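Local coordinates for protein geranylgeranyl pyrophosphate synthetase (Pyrococcus horikoshii, PDB 1WY0) that probably makes geranylgeranyl diphosphate, the C20 isoprenoid precursor of archaeal membrane lipids, by chain elongation with isopentenyl diphosphate, as in related polyprenyl synthetases, at residues 24-29 / 37-42. Sequence-based numbering, arbitrary orientation.
Sequences ELIPEK and AARHYP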
# COMPACT_ATOMS: atom_id res chain seq x y z
N GLU A 24 7.08 17.44 4.77
CA GLU A 24 8.22 17.65 3.90
C GLU A 24 8.30 16.40 3.04
O GLU A 24 8.89 16.40 1.95
CB GLU A 24 9.52 17.88 4.68
CG GLU A 24 10.24 16.64 5.16
CD GLU A 24 11.60 16.99 5.75
OE1 GLU A 24 11.67 18.00 6.49
OE2 GLU A 24 12.58 16.27 5.49
N LEU A 25 7.69 15.32 3.53
CA LEU A 25 7.62 14.05 2.82
C LEU A 25 6.45 14.12 1.83
O LEU A 25 6.55 13.64 0.71
CB LEU A 25 7.42 12.89 3.78
CG LEU A 25 8.64 12.30 4.50
CD1 LEU A 25 8.19 11.26 5.49
CD2 LEU A 25 9.60 11.68 3.49
N ILE A 26 5.34 14.72 2.26
CA ILE A 26 4.18 14.86 1.39
C ILE A 26 3.84 16.34 1.22
O ILE A 26 2.90 16.86 1.82
CB ILE A 26 2.93 14.08 1.91
CG1 ILE A 26 2.56 14.51 3.34
CG2 ILE A 26 3.21 12.58 1.91
CD1 ILE A 26 1.30 13.83 3.85
N PRO A 27 4.64 17.04 0.41
CA PRO A 27 4.46 18.45 0.10
C PRO A 27 3.50 18.64 -1.08
O PRO A 27 3.04 17.70 -1.71
CB PRO A 27 5.83 19.03 -0.25
CG PRO A 27 6.54 17.87 -0.95
CD PRO A 27 5.86 16.60 -0.25
N GLU A 28 3.16 19.92 -1.34
CA GLU A 28 2.28 20.22 -2.47
C GLU A 28 3.04 20.23 -3.79
O GLU A 28 3.48 21.26 -4.29
CB GLU A 28 1.64 21.58 -2.22
CG GLU A 28 1.30 21.82 -0.74
CD GLU A 28 0.88 23.26 -0.55
OE1 GLU A 28 1.74 24.11 -0.44
OE2 GLU A 28 -0.33 23.51 -0.50
N LYS A 29 3.22 19.02 -4.36
CA LYS A 29 3.97 18.91 -5.60
C LYS A 29 3.25 18.00 -6.61
O LYS A 29 2.23 17.39 -6.33
CB LYS A 29 5.35 18.33 -5.28
CG LYS A 29 5.26 16.97 -4.60
CD LYS A 29 6.38 16.02 -5.04
CE LYS A 29 7.26 15.58 -3.87
NZ LYS A 29 8.05 14.41 -4.26
N ALA A 37 -4.75 14.94 -1.89
CA ALA A 37 -5.57 13.83 -1.42
C ALA A 37 -4.87 13.08 -0.29
O ALA A 37 -5.44 12.77 0.75
CB ALA A 37 -5.81 12.88 -2.60
N ALA A 38 -3.57 12.86 -0.48
CA ALA A 38 -2.71 12.26 0.54
C ALA A 38 -2.56 13.15 1.78
O ALA A 38 -2.50 12.65 2.91
CB ALA A 38 -1.33 11.97 -0.05
N ARG A 39 -2.48 14.46 1.57
CA ARG A 39 -2.35 15.42 2.67
C ARG A 39 -3.64 15.66 3.44
O ARG A 39 -3.61 16.10 4.58
CB ARG A 39 -1.85 16.76 2.13
CG ARG A 39 -0.35 16.85 1.93
CD ARG A 39 0.02 17.96 0.93
NE ARG A 39 -0.39 19.28 1.38
CZ ARG A 39 0.38 20.12 2.06
NH1 ARG A 39 1.62 19.78 2.37
NH2 ARG A 39 -0.09 21.30 2.44
N HIS A 40 -4.78 15.36 2.82
CA HIS A 40 -6.07 15.61 3.45
C HIS A 40 -6.23 15.16 4.91
O HIS A 40 -6.57 15.96 5.78
CB HIS A 40 -7.20 15.03 2.60
CG HIS A 40 -8.57 15.44 3.05
ND1 HIS A 40 -9.00 16.75 3.02
CD2 HIS A 40 -9.59 14.72 3.58
CE1 HIS A 40 -10.22 16.82 3.51
NE2 HIS A 40 -10.60 15.61 3.86
N TYR A 41 -6.00 13.88 5.21
CA TYR A 41 -6.16 13.46 6.60
C TYR A 41 -5.08 14.01 7.52
O TYR A 41 -5.38 14.45 8.63
CB TYR A 41 -6.24 11.93 6.71
CG TYR A 41 -7.58 11.37 6.26
CD1 TYR A 41 -8.67 12.20 6.00
CD2 TYR A 41 -7.75 9.99 6.11
CE1 TYR A 41 -9.89 11.68 5.59
CE2 TYR A 41 -8.97 9.46 5.70
CZ TYR A 41 -10.03 10.31 5.45
OH TYR A 41 -11.24 9.77 5.04
N PRO A 42 -3.81 13.99 7.09
CA PRO A 42 -2.73 14.52 7.92
C PRO A 42 -2.97 15.99 8.30
O PRO A 42 -2.59 16.43 9.38
CB PRO A 42 -1.50 14.35 7.03
CG PRO A 42 -1.81 13.06 6.34
CD PRO A 42 -3.26 13.25 5.94
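Arg-39 reaches across to the backbone of Ile-26 and makes the one hydrogen bond between residues 24-29 and 37-42. Arg-39 NH1 donates to Ile-26 O at 3.2 Å. The N-H points almost straight at the oxygen (171°) and meets a lone pair in the carbonyl plane. The oxygen in turn lies in the guanidinium plane.

The strongest polar partner of Arg-39 is Glu-36 of its own helix, whose OE2 forms a salt bridge with NE. A bend at chi3 (62°) places this NE. Glu-28 adds a weaker link. Glu-28 OE2 is 3.7 Å from Arg-39 NH2 but well out of the guanidinium plane, so this long salt bridge is electrostatic only.

The remaining contacts are van der Waals. Glu-28 CG sits over the centre of one face of the Arg-39 guanidinium, 3.4 Å above the plane. The side chains of Ile-26 and Arg-39 run past each other in opposite directions, with CD1 of Ile-26 3.9 Å from CG of Arg-39. Ile-26 CD1 also meets Pro-42 CG at 4.1 Å.

The contact joins the chain just after helix 3-25 to the C-terminal part of helix 32-40, in an all-helical prenyl synthase fold. Ile-26 is the first residue to leave helical geometry, and its carbonyl is taken up by a side chain. One arginine thus ties a helix exit to the next helix. Glu-36 probably offsets most of its charge, and Glu-28 adds a weaker pull.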